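Local structure of fructokinase (Vibrio cholerae serotype O1, 5EYN) at residues P131-Q134 against K135-L139; T155-A158 against I159-K163; F202-E205 against E206-L210; S215-E218 against G219-I223; P313-A316 against A317-F321. The protein phosphorylates fructose at the expense of ATP, as a fructokinase of the PfkB carbohydrate kinase family, and binds calcium. One frame throughout, in Å; residues are numbered along the deposited sequence.

Overall arrangement
All five contacts are local, joining residues close together along one run of chain. Interactions 1 and 2 belong together: the turn leading into strand 138-142 packs on helix 151-165, with the ring of Phe133 against the methyl of Met162. Interaction 2 is the most buried and largely apolar, whereas interaction 1 adds a gripped carboxylate. Interactions 3 and 4 hold successive helices, 204-211 and 216-222, which touch through Glu204 and Ile216. Interaction 3 lies nearest the bound calcium and ADP; interaction 4 is more peripheral. Interaction 5 starts the C-terminal helix. Interactions 3, 4 and 5 each have a side-chain N-cap, supplied by serine, serine and asparagine.

Interaction 1. Residues P131-Q134 against K135-L139; sequences PSFQ and KGEWL
With its CG turned to the backbone N side (chi1 -69°) and the chain extended beyond it, Glu137 reaches back to Gln134, whose own CG takes the same setting. OE1 of Glu137 accepts from the backbone N of Gln134 at 2.9 Å; the N-H comes from well above the carboxylate plane, 73° out of it. In the other direction, Glu137 N donates to Gln134 O at 3.1 Å, closing a type II beta turn with Gly136 at the position of positive phi. The Phe133 ring stands steeply to the carboxylate, and Glu137 OE1 lies 3.4 Å from Phe133 CA. Beyond it, Phe133 CZ meets Leu139 CD1 at 4.4 Å, and Met162 of helix 151-165 touches both residues. A water ties the rest together, donating to Ser132 O at 2.7 Å and to Glu137 OE2 at 2.8 Å while accepting from Gln134 NE2. OE2 also forms a salt bridge with Arg20, and OE1 a hydrogen bond with Trp22 NE1. The turn thus leads into strand 138-142 of the large sheet around a buried, multiply gripped carboxylate, and the arginine and the donors pointed at it probably keep that group negatively charged.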
loop_
_atom_site.group_PDB
_atom_site.type_symbol
_atom_site.label_atom_id
_atom_site.label_comp_id
_atom_site.label_asym_id
_atom_site.label_seq_id
_atom_site.Cartn_x
_atom_site.Cartn_y
_atom_site.Cartn_z
ATOM N N PRO A 131 8.357 11.259 23.898
ATOM C CA PRO A 131 7.792 12.228 24.843
ATOM C C PRO A 131 8.367 12.052 26.235
ATOM O O PRO A 131 9.102 11.105 26.508
ATOM C CB PRO A 131 6.306 11.884 24.846
ATOM C CG PRO A 131 6.277 10.438 24.573
ATOM C CD PRO A 131 7.434 10.142 23.650
ATOM N N SER A 132 8.055 12.993 27.109
ATOM C CA SER A 132 8.538 12.920 28.476
ATOM C C SER A 132 7.761 11.843 29.223
ATOM O O SER A 132 6.531 11.772 29.136
ATOM C CB SER A 132 8.376 14.269 29.169
ATOM O OG SER A 132 6.999 14.586 29.274
ATOM N N PHE A 133 8.506 11.003 29.940
ATOM C CA PHE A 133 7.942 9.912 30.711
ATOM C C PHE A 133 8.021 10.250 32.192
ATOM O O PHE A 133 8.832 11.079 32.617
ATOM C CB PHE A 133 8.734 8.625 30.480
ATOM C CG PHE A 133 8.685 8.095 29.073
ATOM C CD1 PHE A 133 7.553 8.216 28.280
ATOM C CD2 PHE A 133 9.797 7.455 28.549
ATOM C CE1 PHE A 133 7.539 7.688 26.997
ATOM C CE2 PHE A 133 9.776 6.930 27.285
ATOM C CZ PHE A 133 8.650 7.059 26.505
ATOM N N GLN A 134 7.200 9.570 32.979
ATOM C CA GLN A 134 7.196 9.775 34.414
ATOM C C GLN A 134 7.170 8.442 35.145
ATOM O O GLN A 134 6.710 7.432 34.609
ATOM C CB GLN A 134 5.977 10.606 34.814
ATOM C CG GLN A 134 5.958 11.980 34.164
ATOM C CD GLN A 134 4.773 12.817 34.591
ATOM O OE1 GLN A 134 4.571 13.067 35.777
ATOM N NE2 GLN A 134 3.982 13.261 33.620
ATOM N N LYS A 135 7.641 8.460 36.383
ATOM C CA LYS A 135 7.642 7.288 37.238
ATOM C C LYS A 135 6.258 6.630 37.259
ATOM O O LYS A 135 5.229 7.306 37.335
ATOM C CB LYS A 135 8.069 7.690 38.648
ATOM C CG LYS A 135 8.227 6.537 39.604
ATOM C CD LYS A 135 8.601 7.056 40.989
ATOM C CE LYS A 135 8.542 5.963 42.039
ATOM N NZ LYS A 135 9.529 4.883 41.791
ATOM N N GLY A 136 6.231 5.305 37.154
ATOM C CA GLY A 136 4.995 4.553 37.265
ATOM C C GLY A 136 4.218 4.410 35.966
ATOM O O GLY A 136 3.243 3.671 35.908
ATOM N N GLU A 137 4.632 5.102 34.917
ATOM C CA GLU A 137 4.001 4.922 33.623
ATOM C C GLU A 137 4.436 3.607 33.001
ATOM O O GLU A 137 5.430 3.002 33.407
ATOM C CB GLU A 137 4.327 6.093 32.695
ATOM C CG GLU A 137 3.673 7.400 33.129
ATOM C CD GLU A 137 3.967 8.553 32.184
ATOM O OE1 GLU A 137 4.974 8.496 31.452
ATOM O OE2 GLU A 137 3.198 9.531 32.184
ATOM N N TRP A 138 3.682 3.188 31.993
ATOM C CA TRP A 138 3.995 2.001 31.205
ATOM C C TRP A 138 4.366 2.414 29.791
ATOM O O TRP A 138 3.868 3.408 29.271
ATOM C CB TRP A 138 2.788 1.042 31.150
ATOM C CG TRP A 138 2.615 0.264 32.391
ATOM C CD1 TRP A 138 1.997 0.659 33.535
ATOM C CD2 TRP A 138 3.097 -1.057 32.625
ATOM N NE1 TRP A 138 2.067 -0.343 34.475
ATOM C CE2 TRP A 138 2.736 -1.410 33.936
ATOM C CE3 TRP A 138 3.807 -1.980 31.852
ATOM C CZ2 TRP A 138 3.069 -2.632 34.496
ATOM C CZ3 TRP A 138 4.140 -3.197 32.410
ATOM C CH2 TRP A 138 3.776 -3.509 33.722
ATOM N N LEU A 139 5.245 1.623 29.185
ATOM C CA LEU A 139 5.555 1.730 27.767
ATOM C C LEU A 139 5.405 0.345 27.161
ATOM O O LEU A 139 6.017 -0.604 27.646
ATOM C CB LEU A 139 6.991 2.220 27.566
ATOM C CG LEU A 139 7.502 2.236 26.124
ATOM C CD1 LEU A 139 6.769 3.262 25.306
ATOM C CD2 LEU A 139 9.000 2.519 26.123
HETATM O O HOH W 1 4.464 11.584 30.861
#

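Interaction 2. Residues T155-A158 against I159-K163; sequences TFAA and IAQMK
The Phe156 ring is approached obliquely by Ile159, with Phe156 CD1 and Ile159 CD1 4.4 Å apart. Arg192 makes a cation-pi contact with the same ring, while Thr189 and Ala193 of helix 186-194 also touch it. The other flat group is the Gln161 amide, whose NE2 lies 4.1 Å from Ala157 CB. Gln161 CG is anti to its carbonyl carbon (chi1 -69°), which lays the start of the side chain along the helix, CG 3.2 Å from Ala157 O. Ile159 has the same first torsion, and its CG1 branch runs back past Thr155 O to bring CD1 within 4.4 Å of Thr155 CG2. Beneath these side chains runs regular alpha-helical bonding: Ile159 N to Thr155 O at 2.9 Å, Ala160 N to Phe156 O at 3.0 Å, and likewise Gln161 N to Ala157 O and Met162 N to Ala158 O. This is the helix of a beta-alpha-beta unit, between strands 138-142 and 168-172. Ile159 rests on Leu139 and Val169, one from each strand. Thr155 OG1 hydrogen-bonds to Ser151 O one turn earlier, so its hydroxyl is satisfied within the helix. The chemistry is divided accordingly: apolar carbons are turned to the sheet and the neighbouring helix, while the amide of Gln161 belongs to the less buried side near Ala157.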
loop_
_atom_site.group_PDB
_atom_site.type_symbol
_atom_site.label_atom_id
_atom_site.label_comp_id
_atom_site.label_asym_id
_atom_site.label_seq_id
_atom_site.Cartn_x
_atom_site.Cartn_y
_atom_site.Cartn_z
ATOM N N THR A 155 13.678 3.384 19.587
ATOM C CA THR A 155 12.792 2.654 20.457
ATOM C C THR A 155 13.575 2.075 21.622
ATOM O O THR A 155 13.132 2.103 22.756
ATOM C CB THR A 155 12.051 1.561 19.659
ATOM O OG1 THR A 155 11.238 2.179 18.654
ATOM C CG2 THR A 155 11.187 0.761 20.569
ATOM N N PHE A 156 14.766 1.555 21.360
ATOM C CA PHE A 156 15.605 1.127 22.479
ATOM C C PHE A 156 15.936 2.295 23.424
ATOM O O PHE A 156 16.002 2.107 24.639
ATOM C CB PHE A 156 16.887 0.441 22.009
ATOM C CG PHE A 156 16.698 -1.004 21.657
ATOM C CD1 PHE A 156 16.346 -1.920 22.624
ATOM C CD2 PHE A 156 16.930 -1.457 20.372
ATOM C CE1 PHE A 156 16.191 -3.252 22.303
ATOM C CE2 PHE A 156 16.773 -2.786 20.056
ATOM C CZ PHE A 156 16.408 -3.685 21.018
ATOM N N ALA A 157 16.130 3.492 22.882
ATOM C CA ALA A 157 16.376 4.657 23.729
ATOM C C ALA A 157 15.138 4.966 24.553
ATOM O O ALA A 157 15.243 5.272 25.731
ATOM C CB ALA A 157 16.790 5.862 22.896
ATOM N N ALA A 158 13.961 4.880 23.940
ATOM C CA ALA A 158 12.723 5.126 24.670
ATOM C C ALA A 158 12.584 4.139 25.818
ATOM O O ALA A 158 12.229 4.515 26.923
ATOM C CB ALA A 158 11.528 5.037 23.751
ATOM N N ILE A 159 12.878 2.873 25.562
ATOM C CA ILE A 159 12.840 1.862 26.607
ATOM C C ILE A 159 13.812 2.211 27.742
ATOM O O ILE A 159 13.430 2.173 28.913
ATOM C CB ILE A 159 13.154 0.476 26.035
ATOM C CG1 ILE A 159 12.007 0.010 25.119
ATOM C CG2 ILE A 159 13.374 -0.515 27.129
ATOM C CD1 ILE A 159 12.376 -1.188 24.284
ATOM N N ALA A 160 15.047 2.567 27.397
ATOM C CA ALA A 160 16.036 2.930 28.408
ATOM C C ALA A 160 15.559 4.127 29.230
ATOM O O ALA A 160 15.775 4.180 30.444
ATOM C CB ALA A 160 17.393 3.220 27.770
ATOM N N GLN A 161 14.890 5.079 28.580
ATOM C CA GLN A 161 14.416 6.282 29.277
ATOM C C GLN A 161 13.253 5.964 30.207
ATOM O O GLN A 161 13.162 6.496 31.319
ATOM C CB GLN A 161 14.040 7.375 28.276
ATOM C CG GLN A 161 15.228 7.961 27.542
ATOM C CD GLN A 161 14.823 8.795 26.348
ATOM O OE1 GLN A 161 13.730 9.345 26.296
ATOM N NE2 GLN A 161 15.702 8.878 25.374
ATOM N N MET A 162 12.356 5.088 29.772
ATOM C CA MET A 162 11.256 4.708 30.641
ATOM C C MET A 162 11.776 3.960 31.870
ATOM O O MET A 162 11.325 4.214 32.986
ATOM C CB MET A 162 10.233 3.849 29.889
ATOM C CG MET A 162 9.029 3.506 30.749
ATOM S SD MET A 162 8.154 4.942 31.386
ATOM C CE MET A 162 7.027 5.276 30.026
ATOM N N LYS A 163 12.757 3.079 31.675
ATOM C CA LYS A 163 13.348 2.349 32.789
ATOM C C LYS A 163 14.018 3.327 33.744
ATOM O O LYS A 163 13.893 3.208 34.958
ATOM C CB LYS A 163 14.359 1.310 32.293
ATOM C CG LYS A 163 13.694 0.158 31.539
ATOM C CD LYS A 163 14.688 -0.778 30.865
ATOM C CE LYS A 163 15.466 -1.626 31.830
ATOM N NZ LYS A 163 14.573 -2.537 32.586
#

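Interaction 3. Residues F202-E205 against E206-L210; sequences FSEE and ELQFL
Phe202, the penultimate step of strand 199-203, lays its ring beneath Leu207. Leu207 CD1 sits over one face, 3.9 Å from the ring centroid and only 7° off the normal, a CH-pi contact, while Leu210 CD1 comes to the ring edge in plane, 3.8 Å from Phe202 CE1. Closer to the backbone, Phe202 CB touches Leu207 CB at the same separation. Val231 and Ile223 also pack on the phenyl group.

Ser203 follows as N-cap of helix 204-211. Its OG, held between the backbone N and the carbonyl carbon (chi1 74°), accepts from Glu206 N at 3.0 Å. Glu206 answers: its side chain, extended beyond CG, reaches back along the helix start so that OE2 takes the N-H of Ser203 at 3.0 Å, on the anti side of the carboxylate and close to its plane. These reciprocal bonds make a capping box where strand passes into helix, beside the nucleotide and metal site: at the nearest atoms, the Glu206 side chain is about 4 Å from the bound calcium ion and from the side chain of Arg176, a fructose-binding residue. The other carboxylate oxygen, Glu206 OE1, accepts from Leu175 N. Ser203 O in turn receives Leu207 N.

Glu204 projects alongside Gln208, both pointing the same way, with Glu204 CG 3.8 Å from Gln208 NE2 and the carboxylate and amide planes 61° apart; Gln208 N also donates to Glu204 O. Glu205 O accepts Phe209 N at 2.9 Å.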
loop_
_atom_site.group_PDB
_atom_site.type_symbol
_atom_site.label_atom_id
_atom_site.label_comp_id
_atom_site.label_asym_id
_atom_site.label_seq_id
_atom_site.Cartn_x
_atom_site.Cartn_y
_atom_site.Cartn_z
ATOM N N PHE A 202 4.232 -13.594 24.617
ATOM C CA PHE A 202 4.556 -14.362 23.425
ATOM C C PHE A 202 3.329 -15.158 23.042
ATOM O O PHE A 202 2.613 -15.615 23.917
ATOM C CB PHE A 202 5.619 -15.434 23.702
ATOM C CG PHE A 202 6.942 -14.940 24.232
ATOM C CD1 PHE A 202 7.957 -14.581 23.367
ATOM C CD2 PHE A 202 7.196 -14.956 25.583
ATOM C CE1 PHE A 202 9.195 -14.198 23.843
ATOM C CE2 PHE A 202 8.441 -14.581 26.069
ATOM C CZ PHE A 202 9.435 -14.193 25.195
ATOM N N SER A 203 3.131 -15.423 21.760
ATOM C CA SER A 203 2.337 -16.576 21.400
ATOM C C SER A 203 3.224 -17.798 21.602
ATOM O O SER A 203 4.456 -17.694 21.658
ATOM C CB SER A 203 1.874 -16.517 19.952
ATOM O OG SER A 203 2.964 -16.797 19.102
ATOM N N GLU A 204 2.601 -18.961 21.708
ATOM C CA GLU A 204 3.344 -20.204 21.865
ATOM C C GLU A 204 4.358 -20.342 20.734
ATOM O O GLU A 204 5.512 -20.712 20.946
ATOM C CB GLU A 204 2.363 -21.384 21.865
ATOM C CG GLU A 204 2.994 -22.755 21.935
ATOM C CD GLU A 204 1.955 -23.860 22.067
ATOM O OE1 GLU A 204 0.748 -23.540 22.179
ATOM O OE2 GLU A 204 2.350 -25.043 22.062
ATOM N N GLU A 205 3.916 -20.036 19.522
ATOM C CA GLU A 205 4.771 -20.167 18.358
ATOM C C GLU A 205 5.955 -19.187 18.416
ATOM O O GLU A 205 7.078 -19.541 18.117
ATOM C CB GLU A 205 3.928 -19.954 17.097
ATOM C CG GLU A 205 2.850 -21.033 16.856
ATOM C CD GLU A 205 1.607 -20.951 17.760
ATOM O OE1 GLU A 205 1.357 -19.921 18.432
ATOM O OE2 GLU A 205 0.853 -21.955 17.776
ATOM N N GLU A 206 5.705 -17.958 18.829
ATOM C CA GLU A 206 6.772 -16.972 18.903
ATOM C C GLU A 206 7.819 -17.351 19.950
ATOM O O GLU A 206 9.007 -17.136 19.746
ATOM C CB GLU A 206 6.180 -15.594 19.188
ATOM C CG GLU A 206 5.473 -15.013 17.992
ATOM C CD GLU A 206 4.561 -13.847 18.325
ATOM O OE1 GLU A 206 4.359 -13.012 17.431
ATOM O OE2 GLU A 206 4.039 -13.770 19.460
ATOM N N LEU A 207 7.381 -17.845 21.098
ATOM C CA LEU A 207 8.312 -18.228 22.149
ATOM C C LEU A 207 9.231 -19.304 21.625
ATOM O O LEU A 207 10.446 -19.231 21.793
ATOM C CB LEU A 207 7.565 -18.734 23.378
ATOM C CG LEU A 207 8.455 -19.320 24.469
ATOM C CD1 LEU A 207 9.419 -18.270 24.977
ATOM C CD2 LEU A 207 7.620 -19.875 25.607
ATOM N N GLN A 208 8.658 -20.303 20.964
ATOM C CA GLN A 208 9.466 -21.401 20.444
ATOM C C GLN A 208 10.419 -20.938 19.349
ATOM O O GLN A 208 11.572 -21.347 19.316
ATOM C CB GLN A 208 8.577 -22.548 19.954
ATOM C CG GLN A 208 7.881 -23.233 21.111
ATOM C CD GLN A 208 7.055 -24.437 20.714
ATOM O OE1 GLN A 208 7.232 -25.018 19.637
ATOM N NE2 GLN A 208 6.147 -24.828 21.596
ATOM N N PHE A 209 9.940 -20.074 18.466
ATOM C CA PHE A 209 10.770 -19.557 17.383
ATOM C C PHE A 209 11.953 -18.776 17.944
ATOM O O PHE A 209 13.084 -18.965 17.531
ATOM C CB PHE A 209 9.943 -18.656 16.468
ATOM C CG PHE A 209 10.730 -18.053 15.348
ATOM C CD1 PHE A 209 10.954 -18.767 14.180
ATOM C CD2 PHE A 209 11.253 -16.779 15.457
ATOM C CE1 PHE A 209 11.675 -18.220 13.151
ATOM C CE2 PHE A 209 11.976 -16.223 14.415
ATOM C CZ PHE A 209 12.189 -16.945 13.269
ATOM N N LEU A 210 11.687 -17.902 18.900
ATOM C CA LEU A 210 12.730 -17.012 19.400
ATOM C C LEU A 210 13.765 -17.727 20.244
ATOM O O LEU A 210 14.882 -17.249 20.374
ATOM C CB LEU A 210 12.106 -15.880 20.207
ATOM C CG LEU A 210 11.378 -14.843 19.363
ATOM C CD1 LEU A 210 10.511 -13.955 20.241
ATOM C CD2 LEU A 210 12.352 -13.994 18.540
#

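Interaction 4. Residues S215-E218 against G219-I223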
loop_
_atom_site.group_PDB
_atom_site.type_symbol
_atom_site.label_atom_id
_atom_site.label_comp_id
_atom_site.label_asym_id
_atom_site.label_seq_id
_atom_site.Cartn_x
_atom_site.Cartn_y
_atom_site.Cartn_z
ATOM N N SER A 215 8.853 -26.744 22.554
ATOM C CA SER A 215 7.776 -26.757 23.530
ATOM C C SER A 215 7.828 -25.496 24.377
ATOM O O SER A 215 8.865 -24.841 24.472
ATOM C CB SER A 215 7.895 -27.973 24.439
ATOM O OG SER A 215 8.978 -27.820 25.336
ATOM N N ILE A 216 6.700 -25.164 24.995
ATOM C CA ILE A 216 6.625 -24.011 25.883
ATOM C C ILE A 216 7.555 -24.211 27.090
ATOM O O ILE A 216 8.278 -23.296 27.491
ATOM C CB ILE A 216 5.179 -23.773 26.354
ATOM C CG1 ILE A 216 4.306 -23.353 25.170
ATOM C CG2 ILE A 216 5.138 -22.703 27.415
ATOM C CD1 ILE A 216 2.846 -23.278 25.490
ATOM N N GLU A 217 7.547 -25.417 27.647
ATOM C CA GLU A 217 8.413 -25.746 28.775
ATOM C C GLU A 217 9.867 -25.430 28.438
ATOM O O GLU A 217 10.565 -24.766 29.199
ATOM C CB GLU A 217 8.268 -27.226 29.127
ATOM C CG GLU A 217 9.206 -27.726 30.212
ATOM C CD GLU A 217 8.960 -29.190 30.557
ATOM O OE1 GLU A 217 9.156 -30.057 29.678
ATOM O OE2 GLU A 217 8.557 -29.475 31.703
ATOM N N GLU A 218 10.330 -25.901 27.288
ATOM C CA GLU A 218 11.702 -25.645 26.892
ATOM C C GLU A 218 11.938 -24.165 26.599
ATOM O O GLU A 218 12.990 -23.623 26.929
ATOM C CB GLU A 218 12.075 -26.497 25.676
ATOM C CG GLU A 218 12.053 -27.996 25.941
ATOM C CD GLU A 218 13.192 -28.447 26.832
ATOM O OE1 GLU A 218 14.142 -27.657 27.026
ATOM O OE2 GLU A 218 13.137 -29.588 27.345
ATOM N N GLY A 219 10.964 -23.507 25.981
ATOM C CA GLY A 219 11.088 -22.084 25.725
ATOM C C GLY A 219 11.196 -21.271 27.006
ATOM O O GLY A 219 12.006 -20.348 27.100
ATOM N N LEU A 220 10.382 -21.601 28.000
ATOM C CA LEU A 220 10.423 -20.877 29.267
ATOM C C LEU A 220 11.760 -21.102 29.972
ATOM O O LEU A 220 12.316 -20.187 30.581
ATOM C CB LEU A 220 9.265 -21.298 30.165
ATOM C CG LEU A 220 7.892 -20.809 29.701
ATOM C CD1 LEU A 220 6.800 -21.395 30.569
ATOM C CD2 LEU A 220 7.814 -19.283 29.713
ATOM N N GLN A 221 12.284 -22.318 29.898
ATOM C CA GLN A 221 13.577 -22.587 30.517
ATOM C C GLN A 221 14.667 -21.762 29.833
ATOM O O GLN A 221 15.578 -21.255 30.483
ATOM C CB GLN A 221 13.911 -24.078 30.445
ATOM C CG GLN A 221 13.011 -24.954 31.312
ATOM C CD GLN A 221 13.222 -26.438 31.066
ATOM O OE1 GLN A 221 13.802 -26.838 30.055
ATOM N NE2 GLN A 221 12.746 -27.263 31.991
ATOM N N ALA A 222 14.559 -21.614 28.518
ATOM C CA ALA A 222 15.565 -20.902 27.747
ATOM C C ALA A 222 15.625 -19.416 28.077
ATOM O O ALA A 222 16.651 -18.780 27.864
ATOM C CB ALA A 222 15.328 -21.103 26.254
ATOM N N ILE A 223 14.536 -18.854 28.595
ATOM C CA ILE A 223 14.546 -17.442 28.957
ATOM C C ILE A 223 14.629 -17.220 30.469
ATOM O O ILE A 223 14.519 -16.092 30.937
ATOM C CB ILE A 223 13.327 -16.680 28.369
ATOM C CG1 ILE A 223 12.003 -17.227 28.915
ATOM C CG2 ILE A 223 13.357 -16.735 26.842
ATOM C CD1 ILE A 223 10.771 -16.420 28.460
#
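Ile216 and Leu220, one helical turn apart, lie side by side and point the same way. It is the CG2 branch of Ile216 that does the touching, 3.8 Å from Leu220 CD1 and slightly farther from CG. The two share nearly the same first torsion (chi1 -67° and -71°): Ile216 CG1 and Leu220 CG are each anti to their own carbonyl carbon, which leaves Ile216 CG2 as the branch facing Leu220 CD1 and brings Leu220 CG to 3.3 Å from Ile216 O. The pair faces inward: both touch Leu241, Leu220 also reaches Val231, and Ile216 leans on Glu204 of the preceding helix. The exposed side is arranged otherwise. Glu217 and Gln221 run alongside each other with carboxylate and amide planes nearly parallel, whereas Glu218 bends at chi2 and presents its carboxylate almost perpendicular to the Gln221 amide, at 89°. Gln221 CG passes 3.2 Å from Glu217 O. Ser215 is the N-cap of helix 216-222: its OG accepts from Glu218 N at 3.1 Å, and its O receives Gly219 N at 2.9 Å. The next bond, Leu220 N to Ile216 O, is short at 2.7 Å, and Gln221 and Ala222 continue the pattern. The helix is therefore amphipathic, with aliphatic branches set against the sheet and polar groups outward, and the carboxylates of Glu217 and Glu218 in its first turn would probably be favoured by the partial positive charge of that end.

Interaction 5. Residues P313-A316 against A317-F321; sequences PNQA and ALYAF
Asn314 is the N-cap of the C-terminal helix 315-322: its OD1 accepts the backbone N-H of Ala317 at 2.9 Å, the donor lying nearly in line with the side-chain C=O. A chi1 of 55° sets the amide between backbone N and carbonyl carbon and turns OD1 toward that first-turn N-H. The next N-H, of Leu318, goes to Asn314 O at 3.0 Å; Tyr319 N then donates to Gln315 O at 2.8 Å in an almost straight bond, and Ala320 N reaches Ala316 O at 3.2 Å. Just before the cap, Pro313 tucks its CB 4.1 Å from Ala317 CB and also borders Leu318, while its ring rests on Cys298 and Leu301 of helix 285-302. Leu318 continues this buried side against Trp294. On the more open side Gln315 and Tyr319 run side by side, their amide and ring planes steeply inclined. Both polar atoms of the Gln315 amide are satisfied, NE2 by donating to Leu57 O and OE1 by a water. Tyr319 also meets Trp294 edge-to-face. That same water, in the plane of the Tyr319 ring, bridges Gln315 OE1 at 2.8 Å and Tyr319 OH at 2.7 Å.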
loop_
_atom_site.group_PDB
_atom_site.type_symbol
_atom_site.label_atom_id
_atom_site.label_comp_id
_atom_site.label_asym_id
_atom_site.label_seq_id
_atom_site.Cartn_x
_atom_site.Cartn_y
_atom_site.Cartn_z
ATOM N N PRO A 313 -13.538 -4.559 23.470
ATOM C CA PRO A 313 -14.718 -4.347 24.318
ATOM C C PRO A 313 -14.590 -3.179 25.276
ATOM O O PRO A 313 -13.492 -2.772 25.678
ATOM C CB PRO A 313 -14.818 -5.660 25.103
ATOM C CG PRO A 313 -13.404 -6.139 25.204
ATOM C CD PRO A 313 -12.800 -5.771 23.862
ATOM N N ASN A 314 -15.729 -2.630 25.661
ATOM C CA ASN A 314 -15.792 -1.778 26.840
ATOM C C ASN A 314 -16.037 -2.638 28.066
ATOM O O ASN A 314 -16.215 -3.855 27.975
ATOM C CB ASN A 314 -16.852 -0.667 26.689
ATOM C CG ASN A 314 -18.243 -1.183 26.365
ATOM O OD1 ASN A 314 -18.629 -2.303 26.708
ATOM N ND2 ASN A 314 -19.017 -0.336 25.702
ATOM N N GLN A 315 -16.053 -2.016 29.233
ATOM C CA GLN A 315 -16.221 -2.772 30.454
ATOM C C GLN A 315 -17.584 -3.465 30.539
ATOM O O GLN A 315 -17.655 -4.593 31.002
ATOM C CB GLN A 315 -16.004 -1.890 31.666
ATOM C CG GLN A 315 -14.542 -1.555 31.889
ATOM C CD GLN A 315 -14.282 -0.932 33.231
ATOM O OE1 GLN A 315 -15.047 -1.112 34.176
ATOM N NE2 GLN A 315 -13.186 -0.202 33.336
ATOM N N ALA A 316 -18.655 -2.816 30.078
ATOM C CA ALA A 316 -19.971 -3.440 30.144
ATOM C C ALA A 316 -19.983 -4.739 29.357
ATOM O O ALA A 316 -20.499 -5.749 29.823
ATOM C CB ALA A 316 -21.063 -2.496 29.636
ATOM N N ALA A 317 -19.386 -4.731 28.169
ATOM C CA ALA A 317 -19.355 -5.934 27.343
ATOM C C ALA A 317 -18.469 -6.986 27.975
ATOM O O ALA A 317 -18.787 -8.172 27.963
ATOM C CB ALA A 317 -18.865 -5.607 25.928
ATOM N N LEU A 318 -17.310 -6.565 28.478
ATOM C CA LEU A 318 -16.369 -7.519 29.042
ATOM C C LEU A 318 -16.923 -8.189 30.292
ATOM O O LEU A 318 -16.869 -9.406 30.431
ATOM C CB LEU A 318 -15.037 -6.851 29.352
ATOM C CG LEU A 318 -13.968 -7.775 29.946
ATOM C CD1 LEU A 318 -13.573 -8.863 28.978
ATOM C CD2 LEU A 318 -12.763 -6.967 30.338
ATOM N N TYR A 319 -17.467 -7.396 31.203
ATOM C CA TYR A 319 -18.064 -7.963 32.398
ATOM C C TYR A 319 -19.182 -8.949 32.056
ATOM O O TYR A 319 -19.279 -10.013 32.654
ATOM C CB TYR A 319 -18.582 -6.857 33.321
ATOM C CG TYR A 319 -17.537 -6.235 34.219
ATOM C CD1 TYR A 319 -16.815 -7.009 35.116
ATOM C CD2 TYR A 319 -17.297 -4.861 34.206
ATOM C CE1 TYR A 319 -15.874 -6.435 35.966
ATOM C CE2 TYR A 319 -16.357 -4.281 35.056
ATOM C CZ TYR A 319 -15.657 -5.075 35.927
ATOM O OH TYR A 319 -14.727 -4.492 36.765
ATOM N N ALA A 320 -20.014 -8.609 31.079
ATOM C CA ALA A 320 -21.106 -9.492 30.678
ATOM C C ALA A 320 -20.577 -10.832 30.168
ATOM O O ALA A 320 -21.128 -11.894 30.455
ATOM C CB ALA A 320 -21.950 -8.813 29.622
ATOM N N PHE A 321 -19.492 -10.775 29.402
ATOM C CA PHE A 321 -18.891 -11.970 28.838
ATOM C C PHE A 321 -18.206 -12.836 29.890
ATOM O O PHE A 321 -18.266 -14.067 29.825
ATOM C CB PHE A 321 -17.870 -11.559 27.773
ATOM C CG PHE A 321 -17.216 -12.719 27.082
ATOM C CD1 PHE A 321 -17.906 -13.481 26.149
ATOM C CD2 PHE A 321 -15.907 -13.041 27.359
ATOM C CE1 PHE A 321 -17.284 -14.537 25.518
ATOM C CE2 PHE A 321 -15.288 -14.093 26.726
ATOM C CZ PHE A 321 -15.969 -14.837 25.806
HETATM O O HOH W 2 -13.806 -1.920 36.534
#